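Local coordinates for tyrosine-protein phosphatase YwqE (Bacillus subtilis, PDB 3QY7) that removes phosphate from tyrosine residues of phosphorylated proteins such as YwqD, YwqF and Ssb, using metal ions, at residues C6-D14 with A54-L62; K176-E184 with V211-L220. One frame throughout, in Å; residues are numbered along the deposited sequence. Where two conformers were deposited one is given.

How the interactions relate
Interactions 1 and 2 are separate packing contacts on opposite sides of the chain's centre, with their own centres 31 Å apart and their nearest atoms about 16 Å apart. Interaction 1 belongs to the metal centre: its loop carries His7, an iron ligand, and Asp14, a magnesium ligand, while its other face is pinned to helix 52-68. Interaction 2 contributes no metal ligand and joins helix 173-184 to helices 205-216 and 219-232 late in the chain. The chain between the segments of interaction 2 does reach the site: Asp194 and His196 there bind the iron and magnesium that His7 and Asp14 also bind.

Interaction 1 (C6-D14 with A54-L62); sequences CHILPAMDD and AVREAADQL. With MG (magnesium ion), chain D; FE (Fe (III) ion), chain C.
Leu9 lies across one side of helix 52-68, touching Val55, Ala58, Ala59 and Leu62. Its CB stays back from the helix, and CG, anti to the carbonyl carbon (chi1 -64°), turns the fork toward it. One branch, CD1, rests 3.9 Å from Val55 CG1 and also meets the methyl of Ala58. The other, CD2, sits 3.7 Å from Ala58 O, beside Ala59 N, and reaches Leu62 CD2 further along the helix. Leu62 CD2 in turn packs 4.0 Å from Ile8 CG2, the two side chains crossing at about a right angle. At the other end of the contact Met12, its chain bent at chi2, brings CE over Ala58; the 3.3 Å between Met12 CE and Ala58 CB is shorter than normal van der Waals contact, so the exact place of that methyl is doubtful. His7 and Asp14 bind the metals, and Asp13 supports His7. His7 NE2 binds the Fe(III) ion at 2.1 Å, alongside His5, Glu80, Asp194 and a water, and His5-Cys6-His7 forms the His-X-His motif familiar from PHP phosphatases. In the conformer given, Asp14 binds magnesium through both carboxylate oxygens, with His42 and His196 completing the protein ligands. Behind the iron ligand, His7 ND1 donates to Asp13 OD2 at 2.7 Å (N-H...O 158°); OD2 lies in the imidazole plane, and the N-H comes to its syn side, tilted 31° out of the carboxylate plane. Asp13 OD2 also accepts from His42 N and Asp13 OD1 from Gly15 N, so this second-shell aspartate is itself held; iron at NE2 and Asp13 at ND1 together probably fix the rotation of the His7 ring. The chemistry is thus divided: undirected apolar contacts fasten the loop to the helix, whereas directional bonds orient the metal ligands on its inner side.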
ATOM      1  N   CYS A   6      -0.636  -4.609   3.426  1.00  8.98           N
ATOM      2  CA  CYS A   6      -0.744  -6.054   3.643  1.00  9.58           C
ATOM      3  C   CYS A   6      -1.889  -6.363   4.594  1.00 10.49           C
ATOM      4  O   CYS A   6      -2.074  -5.689   5.611  1.00 10.02           O
ATOM      5  CB  CYS A   6       0.568  -6.577   4.223  1.00 10.18           C
ATOM      6  SG  CYS A   6       0.709  -8.370   4.161  1.00 10.63           S
ATOM      7  N   HIS A   7      -2.670  -7.383   4.258  1.00  9.86           N
ATOM      8  CA  HIS A   7      -3.827  -7.743   5.051  1.00 10.96           C
ATOM      9  C   HIS A   7      -3.537  -9.021   5.810  1.00 11.72           C
ATOM     10  O   HIS A   7      -4.229 -10.043   5.681  1.00 12.69           O
ATOM     11  CB  HIS A   7      -5.054  -7.809   4.135  1.00 11.03           C
ATOM     12  CG  HIS A   7      -5.328  -6.511   3.453  1.00 11.31           C
ATOM     13  ND1 HIS A   7      -6.223  -5.589   3.953  1.00 11.67           N
ATOM     14  CD2 HIS A   7      -4.770  -5.943   2.359  1.00 10.09           C
ATOM     15  CE1 HIS A   7      -6.238  -4.531   3.158  1.00  8.72           C
ATOM     16  NE2 HIS A   7      -5.356  -4.710   2.194  1.00 12.48           N
ATOM     17  N   ILE A   8      -2.480  -8.945   6.626  1.00 11.66           N
ATOM     18  CA  ILE A   8      -1.986 -10.073   7.409  1.00 11.69           C
ATOM     19  C   ILE A   8      -2.684 -10.226   8.774  1.00 11.84           C
ATOM     20  O   ILE A   8      -2.687 -11.319   9.335  1.00 12.53           O
ATOM     21  CB  ILE A   8      -0.437 -10.024   7.574  1.00 11.95           C
ATOM     22  CG1 ILE A   8       0.112 -11.379   8.041  1.00 11.75           C
ATOM     23  CG2 ILE A   8      -0.029  -8.896   8.527  1.00 12.28           C
ATOM     24  CD1 ILE A   8       1.632 -11.465   7.925  1.00 12.11           C
ATOM     25  N   LEU A   9      -3.271  -9.151   9.303  1.00 11.49           N
ATOM     26  CA  LEU A   9      -3.977  -9.251  10.582  1.00 12.27           C
ATOM     27  C   LEU A   9      -5.240 -10.104  10.427  1.00 13.79           C
ATOM     28  O   LEU A   9      -5.991  -9.933   9.464  1.00 13.75           O
ATOM     29  CB  LEU A   9      -4.313  -7.874  11.157  1.00 12.38           C
ATOM     30  CG  LEU A   9      -3.101  -7.021  11.529  1.00 11.80           C
ATOM     31  CD1 LEU A   9      -3.517  -5.656  12.058  1.00 13.10           C
ATOM     32  CD2 LEU A   9      -2.143  -7.731  12.522  1.00 13.00           C
ATOM     33  N   PRO A  10      -5.452 -11.026  11.368  1.00 14.41           N
ATOM     34  CA  PRO A  10      -6.562 -11.971  11.264  1.00 16.12           C
ATOM     35  C   PRO A  10      -7.892 -11.391  11.723  1.00 17.73           C
ATOM     36  O   PRO A  10      -7.926 -10.559  12.643  1.00 17.44           O
ATOM     37  CB  PRO A  10      -6.143 -13.081  12.223  1.00 16.05           C
ATOM     38  CG  PRO A  10      -5.411 -12.338  13.318  1.00 16.60           C
ATOM     39  CD  PRO A  10      -4.636 -11.268  12.577  1.00 14.71           C
ATOM     40  N   ALA A  11      -8.967 -11.850  11.077  1.00 18.76           N
ATOM     41  CA  ALA A  11     -10.342 -11.521  11.450  1.00 20.16           C
ATOM     42  C   ALA A  11     -10.586 -10.017  11.520  1.00 20.61           C
ATOM     43  O   ALA A  11     -11.226  -9.524  12.453  1.00 21.59           O
ATOM     44  CB  ALA A  11     -10.707 -12.197  12.783  1.00 20.52           C
ATOM     45  N   MET A  12     -10.075  -9.279  10.543  1.00 20.11           N
ATOM     46  CA  MET A  12     -10.311  -7.867  10.453  1.00 20.88           C
ATOM     47  C   MET A  12     -10.989  -7.454   9.196  1.00 20.05           C
ATOM     48  O   MET A  12     -11.720  -6.528   9.133  1.00 20.33           O
ATOM     49  CB  MET A  12      -8.999  -7.098  10.528  1.00 21.59           C
ATOM     50  CG  MET A  12      -8.315  -7.238  11.783  1.00 25.05           C
ATOM     51  SD  MET A  12      -7.674  -5.699  12.394  1.00 29.70           S
ATOM     52  CE  MET A  12      -7.530  -6.080  14.033  1.00 29.90           C
ATOM     53  N   ASP A  13     -10.685  -8.214   8.182  1.00 18.80           N
ATOM     54  CA  ASP A  13     -10.988  -7.882   6.842  1.00 19.04           C
ATOM     55  C   ASP A  13     -11.027  -9.100   5.912  1.00 18.68           C
ATOM     56  O   ASP A  13     -11.264 -10.183   6.306  1.00 19.45           O
ATOM     57  CB  ASP A  13     -10.308  -6.618   6.294  1.00 18.57           C
ATOM     58  CG  ASP A  13      -8.809  -6.789   6.081  1.00 18.37           C
ATOM     59  OD1 ASP A  13      -8.373  -7.880   6.215  1.00 17.73           O
ATOM     60  OD2 ASP A  13      -8.205  -5.805   5.789  1.00 14.05           O
ATOM     61  N   ASP A  14     -10.840  -8.830   4.648  0.50 18.86           N
ATOM     62  CA  ASP A  14     -10.811  -9.902   3.691  0.50 18.85           C
ATOM     63  C   ASP A  14      -9.463 -10.622   3.569  0.50 17.91           C
ATOM     64  O   ASP A  14      -9.308 -11.489   2.800  0.50 18.13           O
ATOM     65  CB  ASP A  14     -11.277  -9.390   2.345  0.50 20.21           C
ATOM     66  CG  ASP A  14     -10.595  -8.159   1.962  0.50 22.74           C
ATOM     67  OD1 ASP A  14     -10.725  -7.819   0.814  0.50 29.07           O
ATOM     68  OD2 ASP A  14      -9.939  -7.488   2.800  0.50 28.34           O
ATOM     69  N   ALA A  54      -7.652  -1.422  18.292  1.00 16.51           N
ATOM     70  CA  ALA A  54      -7.793  -2.825  17.940  1.00 15.81           C
ATOM     71  C   ALA A  54      -6.718  -3.260  16.940  1.00 14.55           C
ATOM     72  O   ALA A  54      -6.230  -4.386  17.010  1.00 14.76           O
ATOM     73  CB  ALA A  54      -9.183  -3.092  17.362  1.00 15.72           C
ATOM     74  N   VAL A  55      -6.376  -2.367  16.015  1.00 14.16           N
ATOM     75  CA  VAL A  55      -5.300  -2.649  15.054  1.00 13.57           C
ATOM     76  C   VAL A  55      -3.949  -2.795  15.772  1.00 13.53           C
ATOM     77  O   VAL A  55      -3.201  -3.722  15.495  1.00 13.67           O
ATOM     78  CB  VAL A  55      -5.216  -1.593  13.939  1.00 13.28           C
ATOM     79  CG1 VAL A  55      -4.010  -1.882  13.012  1.00 12.69           C
ATOM     80  CG2 VAL A  55      -6.500  -1.585  13.127  1.00 13.23           C
ATOM     81  N   ARG A  56      -3.663  -1.884  16.700  1.00 14.18           N
ATOM     82  CA  ARG A  56      -2.412  -1.938  17.454  1.00 14.32           C
ATOM     83  C   ARG A  56      -2.344  -3.201  18.268  1.00 14.35           C
ATOM     84  O   ARG A  56      -1.310  -3.891  18.288  1.00 14.14           O
ATOM     85  CB  ARG A  56      -2.278  -0.730  18.376  1.00 14.65           C
ATOM     86  CG  ARG A  56      -2.197   0.569  17.654  1.00 14.54           C
ATOM     87  CD  ARG A  56      -1.943   1.659  18.662  1.00 14.99           C
ATOM     88  NE  ARG A  56      -2.071   2.993  18.087  1.00 16.78           N
ATOM     89  CZ  ARG A  56      -1.153   3.594  17.326  1.00 16.41           C
ATOM     90  NH1 ARG A  56      -1.376   4.827  16.895  1.00 19.35           N
ATOM     91  NH2 ARG A  56      -0.015   2.969  16.994  1.00 17.22           N
ATOM     92  N   GLU A  57      -3.453  -3.517  18.945  1.00 14.56           N
ATOM     93  CA  GLU A  57      -3.575  -4.768  19.703  1.00 15.58           C
ATOM     94  C   GLU A  57      -3.312  -5.999  18.829  1.00 15.04           C
ATOM     95  O   GLU A  57      -2.519  -6.871  19.193  1.00 15.30           O
ATOM     96  CB  GLU A  57      -4.961  -4.884  20.353  1.00 16.41           C
ATOM     97  CG  GLU A  57      -5.085  -6.132  21.247  1.00 20.11           C
ATOM     98  CD  GLU A  57      -6.515  -6.557  21.596  1.00 26.35           C
ATOM     99  OE1 GLU A  57      -7.481  -5.834  21.253  1.00 27.67           O
ATOM    100  OE2 GLU A  57      -6.664  -7.627  22.248  1.00 29.17           O
ATOM    101  N   ALA A  58      -3.970  -6.055  17.669  1.00 14.02           N
ATOM    102  CA  ALA A  58      -3.837  -7.193  16.764  1.00 13.35           C
ATOM    103  C   ALA A  58      -2.404  -7.348  16.263  1.00 12.97           C
ATOM    104  O   ALA A  58      -1.885  -8.466  16.166  1.00 13.65           O
ATOM    105  CB  ALA A  58      -4.795  -7.068  15.593  1.00 12.95           C
ATOM    106  N   ALA A  59      -1.761  -6.224  15.967  1.00 13.14           N
ATOM    107  CA  ALA A  59      -0.360  -6.264  15.515  1.00 12.68           C
ATOM    108  C   ALA A  59       0.539  -6.768  16.636  1.00 12.63           C
ATOM    109  O   ALA A  59       1.409  -7.610  16.408  1.00 12.63           O
ATOM    110  CB  ALA A  59       0.084  -4.903  15.011  1.00 11.97           C
ATOM    111  N   ASP A  60       0.281  -6.293  17.854  1.00 13.46           N
ATOM    112  CA  ASP A  60       1.058  -6.712  19.010  1.00 14.34           C
ATOM    113  C   ASP A  60       0.893  -8.214  19.228  1.00 13.67           C
ATOM    114  O   ASP A  60       1.870  -8.920  19.449  1.00 12.74           O
ATOM    115  CB  ASP A  60       0.598  -5.944  20.254  1.00 14.44           C
ATOM    116  CG  ASP A  60       1.111  -4.500  20.321  1.00 19.83           C
ATOM    117  OD1 ASP A  60       0.627  -3.770  21.211  1.00 22.54           O
ATOM    118  OD2 ASP A  60       1.986  -4.077  19.538  1.00 21.82           O
ATOM    119  N   GLN A  61      -0.351  -8.697  19.165  1.00 13.58           N
ATOM    120  CA  GLN A  61      -0.636 -10.125  19.328  1.00 14.27           C
ATOM    121  C   GLN A  61       0.017 -10.980  18.243  1.00 13.40           C
ATOM    122  O   GLN A  61       0.569 -12.048  18.540  1.00 14.52           O
ATOM    123  CB  GLN A  61      -2.151 -10.391  19.340  1.00 13.84           C
ATOM    124  CG  GLN A  61      -2.899  -9.899  20.594  1.00 16.70           C
ATOM    125  CD  GLN A  61      -2.270 -10.367  21.895  1.00 22.20           C
ATOM    126  OE1 GLN A  61      -2.213  -9.613  22.867  1.00 24.74           O
ATOM    127  NE2 GLN A  61      -1.790 -11.605  21.920  1.00 23.44           N
ATOM    128  N   LEU A  62      -0.046 -10.519  16.988  1.00 12.86           N
ATOM    129  CA  LEU A  62       0.602 -11.250  15.902  1.00 12.46           C
ATOM    130  C   LEU A  62       2.118 -11.279  16.107  1.00 11.90           C
ATOM    131  O   LEU A  62       2.732 -12.324  15.944  1.00 13.14           O
ATOM    132  CB  LEU A  62       0.250 -10.696  14.523  1.00 12.49           C
ATOM    133  CG  LEU A  62       0.879 -11.431  13.321  1.00 12.04           C
ATOM    134  CD1 LEU A  62       0.667 -12.956  13.329  1.00 12.46           C
ATOM    135  CD2 LEU A  62       0.335 -10.844  12.003  1.00 13.23           C
TER
HETATM  136 MG    MG D 265      -8.919  -6.336   0.831  1.00 15.28          MG
HETATM  137 FE    FE C 264      -5.544  -3.704   0.325  1.00 12.53          FE
HETATM  138  O   HOH W   1      -5.999  -3.061  -1.376  1.00 13.34           O

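Interaction 2 (K176-E184 with V211-L220); sequences KAFSLRLVE and VLEKEFGSEL
Val211 begins the contact along helix 205-216, its CG2 lying 4.0 Å from NZ of the extended Lys176 while its CG1 approaches Leu180 CD2. One residue on, Leu212 sends CD2 to Val183 CG1. A turn later Glu215 uses its aliphatic part: Glu215 CG lies 3.7 Å from Leu180 CD2, the two side chains at about a right angle. Phe216 then brings its ring against the last turn of helix 173-184, with CG anti to the carbonyl carbon (chi1 -57°). Its CE2 touches Val183 CG1 obliquely at 3.5 Å and Leu180 CD2 at 3.7 Å, CE1 rests 3.9 Å from Glu184 CB, and CZ lies next to Leu180 O, which meets the ring edge near its plane. Gly217 follows with positive phi (87°), ending the helix and turning the chain so that Leu220, on the next one, sets CD1 3.8 Å from Val183 CG1. The axes of segments 176-184 and 211-216 approach to 11.7 Å and cross at -60°. This is plain helix packing in the TIM-barrel-type fold of a PHP-like phosphatase, with no metal ligand in it. Short helix 164-168 links the pair through Leu167, which touches both Leu180 and Leu212; helix 219-232 packs on Leu212 through Pro221 and Leu224. In the chain, strand 190-192, an outermost strand of the five-stranded parallel sheet, separates the two crossing helices.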
ATOM      1  N   LYS A 176      -0.698  -5.925 -15.811  1.00 22.83           N
ATOM      2  CA  LYS A 176       0.779  -5.775 -15.894  1.00 22.13           C
ATOM      3  C   LYS A 176       1.244  -4.683 -16.867  1.00 21.48           C
ATOM      4  O   LYS A 176       2.110  -3.857 -16.559  1.00 21.48           O
ATOM      5  CB  LYS A 176       1.471  -7.098 -16.268  1.00 21.97           C
ATOM      6  CG  LYS A 176       2.989  -6.973 -16.404  1.00 21.62           C
ATOM      7  CD  LYS A 176       3.652  -8.317 -16.692  1.00 21.40           C
ATOM      8  CE  LYS A 176       5.110  -8.112 -17.016  1.00 20.99           C
ATOM      9  NZ  LYS A 176       5.823  -9.395 -17.262  1.00 21.30           N
ATOM     10  N   ALA A 177       0.692  -4.713 -18.072  1.00 21.62           N
ATOM     11  CA  ALA A 177       1.011  -3.737 -19.090  1.00 21.04           C
ATOM     12  C   ALA A 177       0.744  -2.298 -18.622  1.00 20.92           C
ATOM     13  O   ALA A 177       1.577  -1.411 -18.822  1.00 20.80           O
ATOM     14  CB  ALA A 177       0.202  -4.049 -20.351  1.00 21.72           C
ATOM     15  N   PHE A 178      -0.409  -2.096 -17.982  1.00 21.32           N
ATOM     16  CA  PHE A 178      -0.780  -0.771 -17.484  1.00 20.97           C
ATOM     17  C   PHE A 178       0.164  -0.298 -16.371  1.00 20.73           C
ATOM     18  O   PHE A 178       0.563   0.868 -16.325  1.00 20.96           O
ATOM     19  CB  PHE A 178      -2.233  -0.746 -17.022  1.00 21.27           C
ATOM     20  CG  PHE A 178      -2.703   0.619 -16.596  1.00 21.72           C
ATOM     21  CD1 PHE A 178      -2.557   1.721 -17.440  1.00 23.71           C
ATOM     22  CD2 PHE A 178      -3.296   0.802 -15.362  1.00 20.62           C
ATOM     23  CE1 PHE A 178      -2.986   2.984 -17.051  1.00 24.08           C
ATOM     24  CE2 PHE A 178      -3.738   2.074 -14.967  1.00 21.67           C
ATOM     25  CZ  PHE A 178      -3.575   3.154 -15.806  1.00 22.12           C
ATOM     26  N   SER A 179       0.543  -1.225 -15.503  1.00 20.09           N
ATOM     27  CA  SER A 179       1.368  -0.907 -14.345  1.00 19.58           C
ATOM     28  C   SER A 179       2.736  -0.399 -14.764  1.00 19.27           C
ATOM     29  O   SER A 179       3.278   0.543 -14.177  1.00 19.20           O
ATOM     30  CB  SER A 179       1.523  -2.150 -13.463  1.00 18.41           C
ATOM     31  OG  SER A 179       0.281  -2.640 -13.016  1.00 19.90           O
ATOM     32  N   LEU A 180       3.309  -1.034 -15.784  1.00 18.95           N
ATOM     33  CA  LEU A 180       4.586  -0.616 -16.329  1.00 18.86           C
ATOM     34  C   LEU A 180       4.531   0.801 -16.914  1.00 18.93           C
ATOM     35  O   LEU A 180       5.494   1.550 -16.800  1.00 18.91           O
ATOM     36  CB  LEU A 180       5.067  -1.622 -17.380  1.00 19.16           C
ATOM     37  CG  LEU A 180       5.593  -2.946 -16.814  1.00 19.84           C
ATOM     38  CD1 LEU A 180       5.816  -3.911 -17.969  1.00 22.48           C
ATOM     39  CD2 LEU A 180       6.900  -2.715 -16.052  1.00 20.55           C
ATOM     40  N   ARG A 181       3.396   1.146 -17.523  1.00 19.37           N
ATOM     41  CA  ARG A 181       3.148   2.508 -18.010  1.00 20.04           C
ATOM     42  C   ARG A 181       3.220   3.521 -16.873  1.00 18.91           C
ATOM     43  O   ARG A 181       3.917   4.532 -16.996  1.00 19.78           O
ATOM     44  CB  ARG A 181       1.808   2.597 -18.759  1.00 20.28           C
ATOM     45  CG  ARG A 181       1.858   1.928 -20.136  1.00 23.63           C
ATOM     46  CD  ARG A 181       0.478   1.721 -20.726  1.00 27.44           C
ATOM     47  NE  ARG A 181      -0.216   2.973 -21.017  1.00 32.01           N
ATOM     48  CZ  ARG A 181      -1.540   3.089 -21.091  1.00 32.42           C
ATOM     49  NH1 ARG A 181      -2.321   2.034 -20.891  1.00 33.90           N
ATOM     50  NH2 ARG A 181      -2.090   4.261 -21.361  1.00 33.31           N
ATOM     51  N   LEU A 182       2.538   3.228 -15.768  1.00 18.67           N
ATOM     52  CA  LEU A 182       2.535   4.127 -14.595  1.00 17.23           C
ATOM     53  C   LEU A 182       3.928   4.276 -13.977  1.00 17.29           C
ATOM     54  O   LEU A 182       4.352   5.384 -13.623  1.00 16.75           O
ATOM     55  CB  LEU A 182       1.517   3.646 -13.552  1.00 17.26           C
ATOM     56  CG  LEU A 182       0.038   3.546 -13.968  1.00 17.03           C
ATOM     57  CD1 LEU A 182      -0.899   3.162 -12.820  1.00 19.08           C
ATOM     58  CD2 LEU A 182      -0.421   4.848 -14.668  1.00 18.07           C
ATOM     59  N   VAL A 183       4.645   3.160 -13.856  1.00 16.40           N
ATOM     60  CA  VAL A 183       6.006   3.200 -13.321  1.00 16.39           C
ATOM     61  C   VAL A 183       6.935   4.056 -14.197  1.00 17.01           C
ATOM     62  O   VAL A 183       7.675   4.891 -13.692  1.00 17.35           O
ATOM     63  CB  VAL A 183       6.630   1.787 -13.108  1.00 15.37           C
ATOM     64  CG1 VAL A 183       8.077   1.931 -12.671  1.00 17.06           C
ATOM     65  CG2 VAL A 183       5.833   0.977 -12.043  1.00 15.19           C
ATOM     66  N   GLU A 184       6.880   3.842 -15.509  1.00 18.03           N
ATOM     67  CA  GLU A 184       7.664   4.615 -16.474  1.00 19.82           C
ATOM     68  C   GLU A 184       7.453   6.124 -16.339  1.00 19.39           C
ATOM     69  O   GLU A 184       8.403   6.902 -16.455  1.00 20.34           O
ATOM     70  CB  GLU A 184       7.271   4.193 -17.888  1.00 20.38           C
ATOM     71  CG  GLU A 184       8.235   4.676 -18.930  1.00 23.31           C
ATOM     72  CD  GLU A 184       7.842   4.266 -20.325  1.00 27.41           C
ATOM     73  OE1 GLU A 184       7.123   5.036 -20.997  1.00 30.23           O
ATOM     74  OE2 GLU A 184       8.276   3.181 -20.753  1.00 29.58           O
ATOM     75  N   VAL A 211      10.750  -8.077 -12.717  1.00 15.66           N
ATOM     76  CA  VAL A 211      10.093  -7.395 -13.826  1.00 15.80           C
ATOM     77  C   VAL A 211      10.593  -5.950 -13.929  1.00 16.28           C
ATOM     78  O   VAL A 211      10.961  -5.486 -15.013  1.00 16.08           O
ATOM     79  CB  VAL A 211       8.552  -7.459 -13.686  1.00 15.56           C
ATOM     80  CG1 VAL A 211       7.868  -6.420 -14.575  1.00 17.23           C
ATOM     81  CG2 VAL A 211       8.054  -8.866 -14.001  1.00 17.75           C
ATOM     82  N   LEU A 212      10.647  -5.254 -12.793  1.00 16.20           N
ATOM     83  CA  LEU A 212      11.167  -3.887 -12.757  1.00 17.45           C
ATOM     84  C   LEU A 212      12.623  -3.767 -13.190  1.00 18.40           C
ATOM     85  O   LEU A 212      12.980  -2.832 -13.913  1.00 18.87           O
ATOM     86  CB  LEU A 212      10.993  -3.274 -11.359  1.00 16.62           C
ATOM     87  CG  LEU A 212       9.547  -2.988 -10.965  1.00 17.64           C
ATOM     88  CD1 LEU A 212       9.502  -2.581  -9.492  1.00 16.76           C
ATOM     89  CD2 LEU A 212       8.938  -1.912 -11.864  1.00 19.56           C
ATOM     90  N   GLU A 213      13.459  -4.707 -12.747  1.00 19.74           N
ATOM     91  CA  GLU A 213      14.881  -4.702 -13.083  1.00 21.26           C
ATOM     92  C   GLU A 213      15.058  -4.933 -14.581  1.00 21.29           C
ATOM     93  O   GLU A 213      15.866  -4.260 -15.229  1.00 21.79           O
ATOM     94  CB  GLU A 213      15.622  -5.764 -12.268  1.00 21.72           C
ATOM     95  CG  GLU A 213      17.152  -5.620 -12.252  1.00 26.43           C
ATOM     96  CD  GLU A 213      17.852  -6.350 -13.395  1.00 31.95           C
ATOM     97  OE1 GLU A 213      19.095  -6.234 -13.499  1.00 35.00           O
ATOM     98  OE2 GLU A 213      17.178  -7.041 -14.195  1.00 34.60           O
ATOM     99  N   LYS A 214      14.294  -5.869 -15.141  1.00 20.95           N
ATOM    100  CA  LYS A 214      14.384  -6.143 -16.581  1.00 21.58           C
ATOM    101  C   LYS A 214      13.924  -4.960 -17.429  1.00 21.52           C
ATOM    102  O   LYS A 214      14.523  -4.676 -18.473  1.00 21.81           O
ATOM    103  CB  LYS A 214      13.583  -7.392 -16.960  1.00 21.50           C
ATOM    104  CG  LYS A 214      14.243  -8.707 -16.558  1.00 22.73           C
ATOM    105  CD  LYS A 214      13.515  -9.914 -17.155  1.00 22.91           C
ATOM    106  CE  LYS A 214      12.114 -10.078 -16.588  1.00 24.40           C
ATOM    107  NZ  LYS A 214      11.338 -11.176 -17.253  1.00 23.77           N
ATOM    108  N   GLU A 215      12.868  -4.276 -16.984  1.00 21.28           N
ATOM    109  CA  GLU A 215      12.251  -3.180 -17.754  1.00 21.84           C
ATOM    110  C   GLU A 215      12.957  -1.835 -17.648  1.00 21.87           C
ATOM    111  O   GLU A 215      12.978  -1.061 -18.629  1.00 22.25           O
ATOM    112  CB  GLU A 215      10.777  -3.004 -17.369  1.00 22.10           C
ATOM    113  CG  GLU A 215       9.864  -4.131 -17.836  1.00 24.91           C
ATOM    114  CD  GLU A 215      10.033  -4.465 -19.314  1.00 26.80           C
ATOM    115  OE1 GLU A 215       9.948  -3.536 -20.148  1.00 27.53           O
ATOM    116  OE2 GLU A 215      10.266  -5.655 -19.637  1.00 29.77           O
ATOM    117  N   PHE A 216      13.530  -1.552 -16.478  1.00 20.82           N
ATOM    118  CA  PHE A 216      14.029  -0.207 -16.179  1.00 20.80           C
ATOM    119  C   PHE A 216      15.471  -0.155 -15.702  1.00 20.67           C
ATOM    120  O   PHE A 216      16.028   0.942 -15.537  1.00 21.81           O
ATOM    121  CB  PHE A 216      13.140   0.472 -15.128  1.00 20.61           C
ATOM    122  CG  PHE A 216      11.700   0.559 -15.513  1.00 19.43           C
ATOM    123  CD1 PHE A 216      11.278   1.428 -16.515  1.00 20.55           C
ATOM    124  CD2 PHE A 216      10.757  -0.225 -14.865  1.00 18.21           C
ATOM    125  CE1 PHE A 216       9.925   1.506 -16.866  1.00 20.85           C
ATOM    126  CE2 PHE A 216       9.416  -0.165 -15.200  1.00 17.45           C
ATOM    127  CZ  PHE A 216       8.993   0.711 -16.210  1.00 21.35           C
ATOM    128  N   GLY A 217      16.082  -1.313 -15.480  1.00 20.43           N
ATOM    129  CA  GLY A 217      17.413  -1.364 -14.886  1.00 19.79           C
ATOM    130  C   GLY A 217      17.351  -1.374 -13.372  1.00 19.98           C
ATOM    131  O   GLY A 217      16.282  -1.212 -12.783  1.00 19.99           O
ATOM    132  N   SER A 218      18.512  -1.537 -12.754  1.00 19.55           N
ATOM    133  CA  SER A 218      18.608  -1.817 -11.319  1.00 19.95           C
ATOM    134  C   SER A 218      18.252  -0.634 -10.418  1.00 19.34           C
ATOM    135  O   SER A 218      17.748  -0.821  -9.292  1.00 18.30           O
ATOM    136  CB  SER A 218      20.022  -2.312 -10.995  1.00 20.64           C
ATOM    137  OG  SER A 218      20.971  -1.283 -11.229  1.00 23.26           O
ATOM    138  N   GLU A 219      18.493   0.581 -10.896  1.00 18.63           N
ATOM    139  CA  GLU A 219      18.358   1.750 -10.022  1.00 18.62           C
ATOM    140  C   GLU A 219      16.929   2.086  -9.642  1.00 18.65           C
ATOM    141  O   GLU A 219      16.683   2.542  -8.533  1.00 18.55           O
ATOM    142  CB  GLU A 219      19.090   2.969 -10.587  1.00 18.55           C
ATOM    143  CG  GLU A 219      20.597   2.760 -10.634  1.00 18.30           C
ATOM    144  CD  GLU A 219      21.182   2.528  -9.253  1.00 18.92           C
ATOM    145  OE1 GLU A 219      21.499   1.362  -8.919  1.00 21.32           O
ATOM    146  OE2 GLU A 219      21.309   3.519  -8.505  1.00 19.97           O
ATOM    147  N   LEU A 220      15.983   1.832 -10.545  1.00 18.00           N
ATOM    148  CA  LEU A 220      14.585   2.135 -10.259  1.00 17.70           C
ATOM    149  C   LEU A 220      13.988   1.262  -9.129  1.00 16.90           C
ATOM    150  O   LEU A 220      13.403   1.807  -8.183  1.00 16.62           O
ATOM    151  CB  LEU A 220      13.752   2.087 -11.564  1.00 17.76           C
ATOM    152  CG  LEU A 220      12.231   2.323 -11.609  1.00 19.59           C
ATOM    153  CD1 LEU A 220      11.483   1.063 -11.259  1.00 20.82           C
ATOM    154  CD2 LEU A 220      11.791   3.503 -10.746  1.00 20.62           C
TER